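Local atomic coordinates of cell wall surface anchor family protein (Streptococcus agalactiae, PDB entry 3PHS), a protein that is a minor pilin of the streptococcal pilus, anchored to the cell wall, that mediates adhesion to lung epithelial cells through an IgG-like domain. Residues Gln48-Lys53 with Thr70-Gln75; Asn111-Ala116 with Gly198-Asp203; Lys151-Val156 with Ser213-Gly218; Arg170-Val175 with Asp179-Lys184. All blocks are in the same frame, centred on the assembly; numbering follows the deposited sequence.

Contact 1. Residues Gln48-Lys53 with Thr70-Gln75; sequences QLYQLK and TELKKQ
Tyr50 and Leu72 carry this contact, and their side chains meet at about a right angle: the ring reaches out from strand 46-52, and the leucine comes down on it from helix 69-75. Leu72 CB lies over one face of the ring, 3.6 Å from the ring centroid of Tyr50 and 17° off the normal, which meets the geometry of a CH-pi contact. Its closest ring atom is Tyr50 CE2, at 3.5 Å from Leu72 CB, so the methylene is displaced from the centre toward the rim. The branch continues across the ring, bringing Leu72 CD1 to 3.8 Å from Tyr50 CE1. With CG of Tyr50 anti to its carbonyl carbon (chi1 -69°), the CD2-CE2 side also meets helix backbone; Tyr50 CE2 is 3.6 Å from Lys73 N. Trp64 of helix 60-65 touches both Tyr50 and Leu72.

At the end of the segments Lys53 lays its aliphatic chain beside the helix, CG 3.4 Å from Gln75 O, before bending away at its third and fourth torsions; its NZ makes a weak hydrogen bond to Gln77 OE1. The side-chain carbonyl of Gln75 turns to His63.

Helix 69-75 lies in the connection between strands 46-52 and 76-83 and covers a face of their antiparallel sheet, which also holds strand 98-106. Chemically, the buried part is apolar and packs the helix against the strand through a ring face, whereas at the more exposed end a water joins Lys53 N to Gln75 O beside the lysine methylenes.

Contact 2. Residues Asn111-Ala116 with Gly198-Asp203; sequences NRNVSA and GLIHGD
The direct polar link here runs from the side chain of Arg112 to the backbone of Asp203. The guanidinium group grips one atom end-on through two hydrogen bonds: Arg112 NH1 lies 2.8 Å from Asp203 O and Arg112 NH2 lies 3.0 Å from the same Asp203 O. Both keep the oxygen close to the guanidinium plane, 10° out of it, but they are bent, with N-H...O angles of 148° and 137°. NH1 lies in the carbonyl plane, whereas NH2 stands above it. From CG to NE the arginine chain is extended across the gap.

A water within hydrogen-bonding distance of Asn113 OD1 and His201 O probably bridges them, though it has other acceptors to serve. Within the first segment, an Asx turn, Asn113 N to Asn111 OD1 at 2.9 Å, reinforces the type I turn that presents Arg112 and Asn113.

The remaining contact is van der Waals. Asn113 and Ile200 approach from opposite directions, with Ile200 CD1 3.6 Å from Asn113 ND2.

The turn interrupts strand 109-121, an outermost strand of the N-terminal antiparallel sheet, and meets the prealbumin-like region at the junction of strands 193-200 and 202-210, joining two parts of the fold. Tyr204 of strand 202-210 makes a cation-pi contact with Arg112.

Contact 3. Residues Lys151-Val156 with Ser213-Gly218; sequences KPLAGV and SGYQIG
The Tyr215 ring is the flat group of this contact, and Leu153 covers one of its faces. Leu153 CD1 stands over the middle of the ring, 4.0 Å from the centroid of Tyr215 and 8° off the normal, a well-centred CH-pi contact. The other methyl sits farther out, toward the phenol end: Leu153 CD2 is 3.7 Å from Tyr215 CE1 and 3.9 Å from Tyr215 CZ. The leucine thus spreads both branches along the ring instead of touching it with one.

At the hydroxyl, Lys151 arrives at about a right angle to the tyrosine, with its CE 3.7 Å from Tyr215 OH. This is a van der Waals approach of a methylene. Extended beyond CG, the lysine chain brings CE to the phenol oxygen across a wide backbone gap: the nearest CA atoms, those of Leu153 and Tyr215, are 10.0 Å apart.

Strand 231-240 lies beside the pair, with Asn238 touching both Leu153 and Tyr215, and Lys240 touching Tyr215. The contact joins the end of strand 149-152 and the loop after it to the short, weakly bonded strand 215-216, within the prealbumin-like region; strand 135-146 adds Lys142 against Leu153.

Contact 4. Residues Arg170-Val175 with Asp179-Lys184; sequences RVKNGV and DIDAAK
Close packing in this contact centres on Arg170, which lies against Ala182. The guanidinium uses one nitrogen for two hydrogen bonds to backbone carbonyls: Arg170 NH1 is 2.9 Å from Ala182 O, with that oxygen in the guanidinium plane, and 2.7 Å from Asp179 O, which is tilted 21° out of it. A bend at chi3 (-75°) folds the arginine chain back over the turn, and Arg170 CB rests 3.7 Å from Ala182 CB. Asp179 O also accepts from Ala182 N, closing the type I turn Asp179-Ala182, so the arginine grips a turn that is already hydrogen-bonded. Next to it Val171 and Ala183 make a single antiparallel bridge, a hydrogen-bonded pair with Val171 N 2.9 Å from Ala183 O and Ala183 N 3.2 Å from Val171 O. Within the prealbumin-like region, the type I' turn Lys172-Val175 joins strands 171-172 and 175-176 in a hairpin beside this bridge.

The solvent side is ionic. Lys172 sends an extended chain, with CG anti to its backbone N (chi1 -177°), past Ala182 to two exposed carboxylates. Salt bridges from Lys172 NZ to Asp179 OD2 (2.7 Å), met on the anti side, and to the syn lone pair of Asp181 OD1 (2.8 Å) make a three-residue network.

The chemistry divides accordingly: backbone carbonyls are taken up by one arginine, and two carboxylates are probably neutralised in part by one lysine.

How the contacts relate
The contacts spread along an elongated chain. Contact 1 comes first in sequence and closes before the others open; its centre lies about 46 Å from that of contact 3, on the opposite side of the chain's centre. Contacts 1 and 2 both reach the sheet containing strands 46-52 and 109-121. The segments of contacts 2 and 3 alternate along the chain, and both contacts reach the mixed sheet built on strand 135-146; contact 4 is nested inside the loops closed by both. Contacts 2 and 4 touch, Gly198 CA packing 4.2 Å from Val175 CG1. Contact 2 joins the N-terminal part to the prealbumin-like region, consistent with a two-domain pilin, while contact 1 lies within the first and contacts 3 and 4 within the second.

Contact 1. Residues Gln48-Lys53 with Thr70-Gln75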
loop_
_atom_site.group_PDB
_atom_site.type_symbol
_atom_site.label_atom_id
_atom_site.label_comp_id
_atom_site.label_asym_id
_atom_site.label_seq_id
_atom_site.Cartn_x
_atom_site.Cartn_y
_atom_site.Cartn_z
ATOM N N GLN A 48 8.757 -9.293 -10.701
ATOM C CA GLN A 48 9.315 -8.959 -11.994
ATOM C C GLN A 48 10.734 -8.466 -11.822
ATOM O O GLN A 48 11.026 -7.722 -10.889
ATOM C CB GLN A 48 8.456 -7.914 -12.695
ATOM C CG GLN A 48 7.108 -8.476 -12.987
ATOM C CD GLN A 48 6.183 -7.528 -13.687
ATOM O OE1 GLN A 48 5.158 -7.964 -14.229
ATOM N NE2 GLN A 48 6.511 -6.242 -13.688
ATOM N N LEU A 49 11.591 -8.864 -12.762
ATOM C CA LEU A 49 12.987 -8.458 -12.773
ATOM C C LEU A 49 13.288 -7.742 -14.082
ATOM O O LEU A 49 13.061 -8.302 -15.154
ATOM C CB LEU A 49 13.902 -9.682 -12.554
ATOM C CG LEU A 49 14.246 -10.155 -11.128
ATOM C CD1 LEU A 49 15.229 -9.225 -10.472
ATOM C CD2 LEU A 49 13.045 -10.353 -10.201
ATOM N N TYR A 50 13.785 -6.507 -13.980
ATOM C CA TYR A 50 14.070 -5.645 -15.131
ATOM C C TYR A 50 15.578 -5.576 -15.326
ATOM O O TYR A 50 16.307 -5.119 -14.446
ATOM C CB TYR A 50 13.457 -4.262 -14.925
ATOM C CG TYR A 50 11.950 -4.333 -14.992
ATOM C CD1 TYR A 50 11.199 -4.741 -13.884
ATOM C CD2 TYR A 50 11.286 -4.081 -16.188
ATOM C CE1 TYR A 50 9.807 -4.837 -13.960
ATOM C CE2 TYR A 50 9.898 -4.183 -16.277
ATOM C CZ TYR A 50 9.172 -4.543 -15.160
ATOM O OH TYR A 50 7.816 -4.656 -15.282
ATOM N N GLN A 51 16.039 -6.102 -16.457
ATOM C CA GLN A 51 17.462 -6.084 -16.790
ATOM C C GLN A 51 17.880 -4.662 -17.193
ATOM O O GLN A 51 17.382 -4.129 -18.186
ATOM C CB GLN A 51 17.678 -7.027 -17.964
ATOM C CG GLN A 51 19.094 -7.423 -18.276
ATOM C CD GLN A 51 19.050 -8.416 -19.432
ATOM O OE1 GLN A 51 19.084 -9.626 -19.227
ATOM N NE2 GLN A 51 18.849 -7.913 -20.619
ATOM N N LEU A 52 18.793 -4.055 -16.435
ATOM C CA LEU A 52 19.225 -2.677 -16.730
ATOM C C LEU A 52 19.990 -2.586 -18.048
ATOM O O LEU A 52 20.724 -3.503 -18.403
ATOM C CB LEU A 52 20.085 -2.101 -15.599
ATOM C CG LEU A 52 19.344 -1.382 -14.476
ATOM C CD1 LEU A 52 18.370 -2.330 -13.754
ATOM C CD2 LEU A 52 20.330 -0.760 -13.505
ATOM N N LYS A 53 19.769 -1.490 -18.769
ATOM C CA LYS A 53 20.553 -1.181 -19.973
ATOM C C LYS A 53 21.747 -0.306 -19.648
ATOM O O LYS A 53 22.743 -0.327 -20.366
ATOM C CB LYS A 53 19.680 -0.484 -21.019
ATOM C CG LYS A 53 18.575 -1.359 -21.584
ATOM C CD LYS A 53 17.840 -0.673 -22.745
ATOM C CE LYS A 53 18.259 -1.228 -24.104
ATOM N NZ LYS A 53 19.748 -1.304 -24.319
ATOM N N THR A 70 5.094 0.984 -16.293
ATOM C CA THR A 70 5.341 0.919 -17.743
ATOM C C THR A 70 6.682 1.506 -18.117
ATOM O O THR A 70 7.294 1.050 -19.083
ATOM C CB THR A 70 4.195 1.568 -18.585
ATOM O OG1 THR A 70 4.062 2.956 -18.242
ATOM C CG2 THR A 70 2.866 0.814 -18.348
ATOM N N GLU A 71 7.169 2.474 -17.341
ATOM C CA GLU A 71 8.495 3.071 -17.583
ATOM C C GLU A 71 9.645 2.070 -17.366
ATOM O O GLU A 71 10.692 2.157 -18.028
ATOM C CB GLU A 71 8.711 4.322 -16.714
ATOM C CG GLU A 71 7.749 5.461 -17.071
ATOM C CD GLU A 71 7.964 6.737 -16.273
ATOM O OE1 GLU A 71 8.267 6.700 -15.048
ATOM O OE2 GLU A 71 7.806 7.803 -16.899
ATOM N N LEU A 72 9.430 1.137 -16.441
ATOM C CA LEU A 72 10.405 0.085 -16.134
ATOM C C LEU A 72 10.710 -0.665 -17.421
ATOM O O LEU A 72 11.872 -0.872 -17.772
ATOM C CB LEU A 72 9.850 -0.875 -15.070
ATOM C CG LEU A 72 9.580 -0.311 -13.660
ATOM C CD1 LEU A 72 8.911 -1.382 -12.783
ATOM C CD2 LEU A 72 10.856 0.198 -12.978
ATOM N N LYS A 73 9.653 -1.049 -18.129
ATOM C CA LYS A 73 9.773 -1.786 -19.395
ATOM C C LYS A 73 10.585 -0.974 -20.426
ATOM O O LYS A 73 11.516 -1.510 -21.076
ATOM C CB LYS A 73 8.367 -2.131 -19.918
ATOM C CG LYS A 73 8.287 -2.801 -21.305
ATOM C CD LYS A 73 8.808 -4.223 -21.276
ATOM C CE LYS A 73 8.729 -4.889 -22.654
ATOM N NZ LYS A 73 9.006 -6.363 -22.545
ATOM N N LYS A 74 10.245 0.311 -20.540
ATOM C CA LYS A 74 10.887 1.234 -21.477
ATOM C C LYS A 74 12.404 1.316 -21.256
ATOM O O LYS A 74 13.178 1.321 -22.212
ATOM C CB LYS A 74 10.239 2.620 -21.353
ATOM C CG LYS A 74 10.644 3.649 -22.411
ATOM C CD LYS A 74 10.147 5.061 -22.037
ATOM C CE LYS A 74 8.623 5.127 -21.834
ATOM N NZ LYS A 74 8.210 6.181 -20.844
ATOM N N GLN A 75 12.832 1.367 -19.998
ATOM C CA GLN A 75 14.260 1.500 -19.692
ATOM C C GLN A 75 15.043 0.177 -19.596
ATOM O O GLN A 75 16.274 0.202 -19.558
ATOM C CB GLN A 75 14.470 2.355 -18.429
ATOM C CG GLN A 75 14.017 3.795 -18.629
ATOM C CD GLN A 75 14.488 4.760 -17.564
ATOM O OE1 GLN A 75 15.555 4.593 -16.951
ATOM N NE2 GLN A 75 13.708 5.817 -17.365
HETATM O O HOH W 1 18.543 1.075 -18.029
#

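Contact 2. Residues Asn111-Ala116 with Gly198-Asp203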
loop_
_atom_site.group_PDB
_atom_site.type_symbol
_atom_site.label_atom_id
_atom_site.label_comp_id
_atom_site.label_asym_id
_atom_site.label_seq_id
_atom_site.Cartn_x
_atom_site.Cartn_y
_atom_site.Cartn_z
ATOM N N ASN A 111 3.736 -3.378 -5.690
ATOM C CA ASN A 111 3.247 -3.648 -4.349
ATOM C C ASN A 111 4.157 -2.876 -3.387
ATOM O O ASN A 111 5.331 -3.217 -3.231
ATOM C CB ASN A 111 3.290 -5.161 -4.072
ATOM C CG ASN A 111 2.768 -5.514 -2.681
ATOM O OD1 ASN A 111 2.640 -4.635 -1.829
ATOM N ND2 ASN A 111 2.471 -6.795 -2.453
ATOM N N ARG A 112 3.641 -1.808 -2.767
ATOM C CA ARG A 112 4.490 -0.964 -1.917
ATOM C C ARG A 112 4.969 -1.680 -0.638
ATOM O O ARG A 112 5.896 -1.215 0.022
ATOM C CB ARG A 112 3.768 0.343 -1.549
ATOM C CG ARG A 112 2.679 0.152 -0.506
ATOM C CD ARG A 112 2.050 1.493 -0.115
ATOM N NE ARG A 112 1.172 1.347 1.050
ATOM C CZ ARG A 112 0.700 2.375 1.751
ATOM N NH1 ARG A 112 0.995 3.627 1.406
ATOM N NH2 ARG A 112 -0.079 2.149 2.788
ATOM N N ASN A 113 4.361 -2.815 -0.312
ATOM C CA ASN A 113 4.704 -3.545 0.912
ATOM C C ASN A 113 5.934 -4.464 0.752
ATOM O O ASN A 113 6.398 -5.077 1.713
ATOM C CB ASN A 113 3.485 -4.298 1.427
ATOM C CG ASN A 113 2.357 -3.347 1.794
ATOM O OD1 ASN A 113 2.570 -2.380 2.524
ATOM N ND2 ASN A 113 1.175 -3.577 1.239
ATOM N N VAL A 114 6.459 -4.513 -0.471
ATOM C CA VAL A 114 7.704 -5.187 -0.755
ATOM C C VAL A 114 8.705 -4.130 -1.230
ATOM O O VAL A 114 8.448 -3.418 -2.203
ATOM C CB VAL A 114 7.508 -6.261 -1.847
ATOM C CG1 VAL A 114 8.842 -7.006 -2.128
ATOM C CG2 VAL A 114 6.423 -7.254 -1.401
ATOM N N SER A 115 9.838 -4.028 -0.540
ATOM C CA SER A 115 10.867 -3.092 -0.942
ATOM C C SER A 115 11.521 -3.609 -2.213
ATOM O O SER A 115 11.992 -4.752 -2.254
ATOM C CB SER A 115 11.905 -2.918 0.167
ATOM O OG SER A 115 11.344 -2.199 1.258
ATOM N N ALA A 116 11.515 -2.776 -3.257
ATOM C CA ALA A 116 12.199 -3.113 -4.498
ATOM C C ALA A 116 13.717 -3.123 -4.267
ATOM O O ALA A 116 14.225 -2.506 -3.314
ATOM C CB ALA A 116 11.841 -2.121 -5.585
ATOM N N GLY A 198 -7.041 -4.765 9.910
ATOM C CA GLY A 198 -6.357 -5.559 8.895
ATOM C C GLY A 198 -5.710 -4.689 7.819
ATOM O O GLY A 198 -5.554 -5.136 6.675
ATOM N N LEU A 199 -5.362 -3.446 8.168
ATOM C CA LEU A 199 -4.614 -2.572 7.250
ATOM C C LEU A 199 -3.124 -2.697 7.536
ATOM O O LEU A 199 -2.675 -2.471 8.656
ATOM C CB LEU A 199 -5.038 -1.098 7.376
ATOM C CG LEU A 199 -6.486 -0.811 6.916
ATOM C CD1 LEU A 199 -7.001 0.492 7.511
ATOM C CD2 LEU A 199 -6.611 -0.807 5.399
ATOM N N ILE A 200 -2.343 -3.031 6.511
ATOM C CA ILE A 200 -0.910 -3.116 6.732
ATOM C C ILE A 200 -0.416 -1.735 7.125
ATOM O O ILE A 200 -0.847 -0.723 6.546
ATOM C CB ILE A 200 -0.153 -3.651 5.497
ATOM C CG1 ILE A 200 -0.660 -5.052 5.163
ATOM C CG2 ILE A 200 1.379 -3.637 5.772
ATOM C CD1 ILE A 200 -0.096 -5.644 3.848
ATOM N N HIS A 201 0.479 -1.682 8.107
ATOM C CA HIS A 201 0.982 -0.399 8.605
ATOM C C HIS A 201 1.615 0.458 7.496
ATOM O O HIS A 201 2.266 -0.060 6.570
ATOM C CB HIS A 201 1.901 -0.581 9.829
ATOM C CG HIS A 201 3.206 -1.264 9.538
ATOM N ND1 HIS A 201 4.353 -0.567 9.222
ATOM C CD2 HIS A 201 3.549 -2.574 9.538
ATOM C CE1 HIS A 201 5.345 -1.420 9.024
ATOM N NE2 HIS A 201 4.888 -2.644 9.220
ATOM N N GLY A 202 1.385 1.769 7.577
ATOM C CA GLY A 202 1.814 2.697 6.519
ATOM C C GLY A 202 0.844 3.844 6.343
ATOM O O GLY A 202 -0.067 4.037 7.163
ATOM N N ASP A 203 1.006 4.589 5.250
ATOM C CA ASP A 203 0.252 5.832 5.059
ATOM C C ASP A 203 -0.907 5.671 4.103
ATOM O O ASP A 203 -0.772 5.073 3.021
ATOM C CB ASP A 203 1.192 6.956 4.587
ATOM C CG ASP A 203 2.218 7.335 5.636
ATOM O OD1 ASP A 203 2.014 7.011 6.831
ATOM O OD2 ASP A 203 3.239 7.961 5.245
HETATM O O HOH W 2 1.717 -0.383 3.941
#

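Contact 3. Residues Lys151-Val156 with Ser213-Gly218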
loop_
_atom_site.group_PDB
_atom_site.type_symbol
_atom_site.label_atom_id
_atom_site.label_comp_id
_atom_site.label_asym_id
_atom_site.label_seq_id
_atom_site.Cartn_x
_atom_site.Cartn_y
_atom_site.Cartn_z
ATOM N N LYS A 151 -21.902 16.597 16.889
ATOM C CA LYS A 151 -22.581 15.318 17.107
ATOM C C LYS A 151 -22.197 14.336 15.997
ATOM O O LYS A 151 -21.951 14.752 14.867
ATOM C CB LYS A 151 -24.101 15.509 17.137
ATOM C CG LYS A 151 -24.669 16.043 15.830
ATOM C CD LYS A 151 -26.198 16.046 15.803
ATOM C CE LYS A 151 -26.689 16.387 14.401
ATOM N NZ LYS A 151 -28.174 16.527 14.321
ATOM N N PRO A 152 -22.166 13.030 16.315
ATOM C CA PRO A 152 -21.885 12.013 15.294
ATOM C C PRO A 152 -22.809 12.118 14.081
ATOM O O PRO A 152 -24.010 12.406 14.211
ATOM C CB PRO A 152 -22.145 10.694 16.038
ATOM C CG PRO A 152 -21.948 11.023 17.473
ATOM C CD PRO A 152 -22.484 12.414 17.619
ATOM N N LEU A 153 -22.243 11.888 12.903
ATOM C CA LEU A 153 -22.995 11.959 11.682
ATOM C C LEU A 153 -23.006 10.606 11.011
ATOM O O LEU A 153 -21.940 10.072 10.671
ATOM C CB LEU A 153 -22.378 12.954 10.718
ATOM C CG LEU A 153 -22.907 14.364 10.605
ATOM C CD1 LEU A 153 -22.308 14.897 9.331
ATOM C CD2 LEU A 153 -24.443 14.390 10.545
ATOM N N ALA A 154 -24.210 10.089 10.789
ATOM C CA ALA A 154 -24.399 8.800 10.130
ATOM C C ALA A 154 -24.551 8.920 8.618
ATOM O O ALA A 154 -24.959 9.970 8.082
ATOM C CB ALA A 154 -25.609 8.062 10.750
ATOM N N GLY A 155 -24.204 7.851 7.911
ATOM C CA GLY A 155 -24.426 7.798 6.477
ATOM C C GLY A 155 -23.500 8.602 5.590
ATOM O O GLY A 155 -23.793 8.776 4.408
ATOM N N VAL A 156 -22.394 9.109 6.151
ATOM C CA VAL A 156 -21.381 9.837 5.383
ATOM C C VAL A 156 -20.461 8.829 4.684
ATOM O O VAL A 156 -20.010 7.870 5.310
ATOM C CB VAL A 156 -20.544 10.788 6.284
ATOM C CG1 VAL A 156 -19.447 11.530 5.478
ATOM C CG2 VAL A 156 -21.451 11.789 7.004
ATOM N N SER A 213 -27.208 15.827 4.059
ATOM C CA SER A 213 -27.839 17.050 3.639
ATOM C C SER A 213 -27.792 18.054 4.805
ATOM O O SER A 213 -28.056 17.715 5.993
ATOM C CB SER A 213 -29.259 16.803 3.097
ATOM O OG SER A 213 -30.271 17.111 4.041
ATOM N N GLY A 214 -27.382 19.262 4.455
ATOM C CA GLY A 214 -27.249 20.341 5.407
ATOM C C GLY A 214 -25.799 20.648 5.724
ATOM O O GLY A 214 -25.516 21.667 6.354
ATOM N N TYR A 215 -24.889 19.782 5.257
ATOM C CA TYR A 215 -23.453 19.876 5.567
ATOM C C TYR A 215 -22.571 19.990 4.334
ATOM O O TYR A 215 -22.961 19.593 3.243
ATOM C CB TYR A 215 -22.984 18.671 6.396
ATOM C CG TYR A 215 -23.659 18.533 7.729
ATOM C CD1 TYR A 215 -24.814 17.766 7.865
ATOM C CD2 TYR A 215 -23.141 19.164 8.860
ATOM C CE1 TYR A 215 -25.437 17.631 9.084
ATOM C CE2 TYR A 215 -23.751 19.030 10.089
ATOM C CZ TYR A 215 -24.895 18.274 10.191
ATOM O OH TYR A 215 -25.502 18.131 11.386
ATOM N N GLN A 216 -21.373 20.529 4.537
ATOM C CA GLN A 216 -20.383 20.684 3.488
ATOM C C GLN A 216 -19.246 19.716 3.754
ATOM O O GLN A 216 -18.883 19.477 4.912
ATOM C CB GLN A 216 -19.761 22.075 3.528
ATOM C CG GLN A 216 -20.548 23.234 2.946
ATOM C CD GLN A 216 -19.766 24.538 3.088
ATOM O OE1 GLN A 216 -18.777 24.598 3.829
ATOM N NE2 GLN A 216 -20.192 25.581 2.385
ATOM N N ILE A 217 -18.670 19.181 2.685
ATOM C CA ILE A 217 -17.372 18.515 2.793
ATOM C C ILE A 217 -16.298 19.603 2.995
ATOM O O ILE A 217 -16.081 20.460 2.126
ATOM C CB ILE A 217 -17.079 17.612 1.559
ATOM C CG1 ILE A 217 -18.113 16.476 1.472
ATOM C CG2 ILE A 217 -15.639 17.067 1.613
ATOM C CD1 ILE A 217 -18.028 15.647 0.207
ATOM N N GLY A 218 -15.659 19.586 4.163
ATOM C CA GLY A 218 -14.643 20.584 4.525
ATOM C C GLY A 218 -13.241 20.157 4.123
ATOM O O GLY A 218 -12.532 20.883 3.426
#

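Contact 4. Residues Arg170-Val175 with Asp179-Lys184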
loop_
_atom_site.group_PDB
_atom_site.type_symbol
_atom_site.label_atom_id
_atom_site.label_comp_id
_atom_site.label_asym_id
_atom_site.label_seq_id
_atom_site.Cartn_x
_atom_site.Cartn_y
_atom_site.Cartn_z
ATOM N N ARG A 170 -10.593 -1.913 -0.566
ATOM C CA ARG A 170 -11.939 -2.449 -0.331
ATOM C C ARG A 170 -12.047 -3.155 1.020
ATOM O O ARG A 170 -11.049 -3.640 1.556
ATOM C CB ARG A 170 -12.377 -3.331 -1.513
ATOM C CG ARG A 170 -12.319 -2.546 -2.834
ATOM C CD ARG A 170 -12.804 -3.300 -4.070
ATOM N NE ARG A 170 -11.834 -4.298 -4.522
ATOM C CZ ARG A 170 -12.047 -5.613 -4.502
ATOM N NH1 ARG A 170 -13.200 -6.098 -4.049
ATOM N NH2 ARG A 170 -11.103 -6.449 -4.926
ATOM N N VAL A 171 -13.254 -3.186 1.583
ATOM C CA VAL A 171 -13.460 -3.640 2.957
ATOM C C VAL A 171 -14.666 -4.587 3.023
ATOM O O VAL A 171 -15.656 -4.370 2.327
ATOM C CB VAL A 171 -13.656 -2.414 3.925
ATOM C CG1 VAL A 171 -13.948 -2.855 5.348
ATOM C CG2 VAL A 171 -12.421 -1.480 3.888
ATOM N N LYS A 172 -14.551 -5.625 3.846
ATOM C CA LYS A 172 -15.600 -6.632 4.069
ATOM C C LYS A 172 -15.436 -7.164 5.506
ATOM O O LYS A 172 -14.320 -7.370 5.964
ATOM C CB LYS A 172 -15.437 -7.766 3.032
ATOM C CG LYS A 172 -16.491 -8.907 3.028
ATOM C CD LYS A 172 -16.071 -9.965 1.986
ATOM C CE LYS A 172 -16.725 -11.325 2.217
ATOM N NZ LYS A 172 -16.530 -12.220 1.039
ATOM N N ASN A 173 -16.531 -7.402 6.227
ATOM C CA ASN A 173 -16.428 -7.852 7.635
ATOM C C ASN A 173 -15.628 -6.861 8.515
ATOM O O ASN A 173 -14.935 -7.273 9.465
ATOM C CB ASN A 173 -15.819 -9.278 7.740
ATOM C CG ASN A 173 -16.686 -10.360 7.080
ATOM O OD1 ASN A 173 -16.173 -11.305 6.454
ATOM N ND2 ASN A 173 -17.999 -10.230 7.220
ATOM N N GLY A 174 -15.712 -5.567 8.180
ATOM C CA GLY A 174 -14.951 -4.501 8.875
ATOM C C GLY A 174 -13.439 -4.600 8.720
ATOM O O GLY A 174 -12.670 -4.037 9.515
ATOM N N VAL A 175 -13.015 -5.326 7.691
ATOM C CA VAL A 175 -11.616 -5.632 7.485
ATOM C C VAL A 175 -11.242 -5.370 6.026
ATOM O O VAL A 175 -12.041 -5.600 5.132
ATOM C CB VAL A 175 -11.340 -7.136 7.838
ATOM C CG1 VAL A 175 -9.916 -7.479 7.612
ATOM C CG2 VAL A 175 -11.714 -7.433 9.295
ATOM N N ASP A 179 -11.696 -9.909 -1.393
ATOM C CA ASP A 179 -12.819 -10.646 -1.977
ATOM C C ASP A 179 -13.553 -9.827 -3.026
ATOM O O ASP A 179 -13.552 -8.600 -2.983
ATOM C CB ASP A 179 -13.775 -11.140 -0.900
ATOM C CG ASP A 179 -13.174 -12.229 -0.043
ATOM O OD1 ASP A 179 -12.045 -12.670 -0.328
ATOM O OD2 ASP A 179 -13.841 -12.636 0.917
ATOM N N ILE A 180 -14.169 -10.515 -3.980
ATOM C CA ILE A 180 -14.802 -9.827 -5.103
ATOM C C ILE A 180 -16.005 -8.974 -4.633
ATOM O O ILE A 180 -16.362 -7.997 -5.289
ATOM C CB ILE A 180 -15.182 -10.830 -6.252
ATOM C CG1 ILE A 180 -15.395 -10.108 -7.596
ATOM C CG2 ILE A 180 -16.375 -11.705 -5.852
ATOM C CD1 ILE A 180 -14.111 -9.781 -8.338
ATOM N N ASP A 181 -16.611 -9.344 -3.507
ATOM C CA ASP A 181 -17.714 -8.561 -2.950
ATOM C C ASP A 181 -17.278 -7.482 -1.952
ATOM O O ASP A 181 -18.119 -6.726 -1.442
ATOM C CB ASP A 181 -18.840 -9.442 -2.382
ATOM C CG ASP A 181 -18.363 -10.421 -1.326
ATOM O OD1 ASP A 181 -17.148 -10.649 -1.200
ATOM O OD2 ASP A 181 -19.219 -10.990 -0.625
ATOM N N ALA A 182 -15.974 -7.388 -1.674
ATOM C CA ALA A 182 -15.504 -6.308 -0.792
ATOM C C ALA A 182 -15.725 -4.975 -1.519
ATOM O O ALA A 182 -15.458 -4.849 -2.721
ATOM C CB ALA A 182 -14.050 -6.483 -0.410
ATOM N N ALA A 183 -16.214 -3.997 -0.766
ATOM C CA ALA A 183 -16.692 -2.727 -1.316
ATOM C C ALA A 183 -15.712 -1.578 -1.085
ATOM O O ALA A 183 -15.021 -1.553 -0.067
ATOM C CB ALA A 183 -18.026 -2.396 -0.675
ATOM N N LYS A 184 -15.666 -0.635 -2.025
ATOM C CA LYS A 184 -14.885 0.594 -1.857
ATOM C C LYS A 184 -15.641 1.655 -1.025
ATOM O O LYS A 184 -15.030 2.485 -0.336
ATOM C CB LYS A 184 -14.393 1.140 -3.202
ATOM C CG LYS A 184 -15.476 1.650 -4.134
ATOM C CD LYS A 184 -14.914 2.459 -5.273
ATOM C CE LYS A 184 -16.017 2.764 -6.278
ATOM N NZ LYS A 184 -15.509 3.433 -7.487
#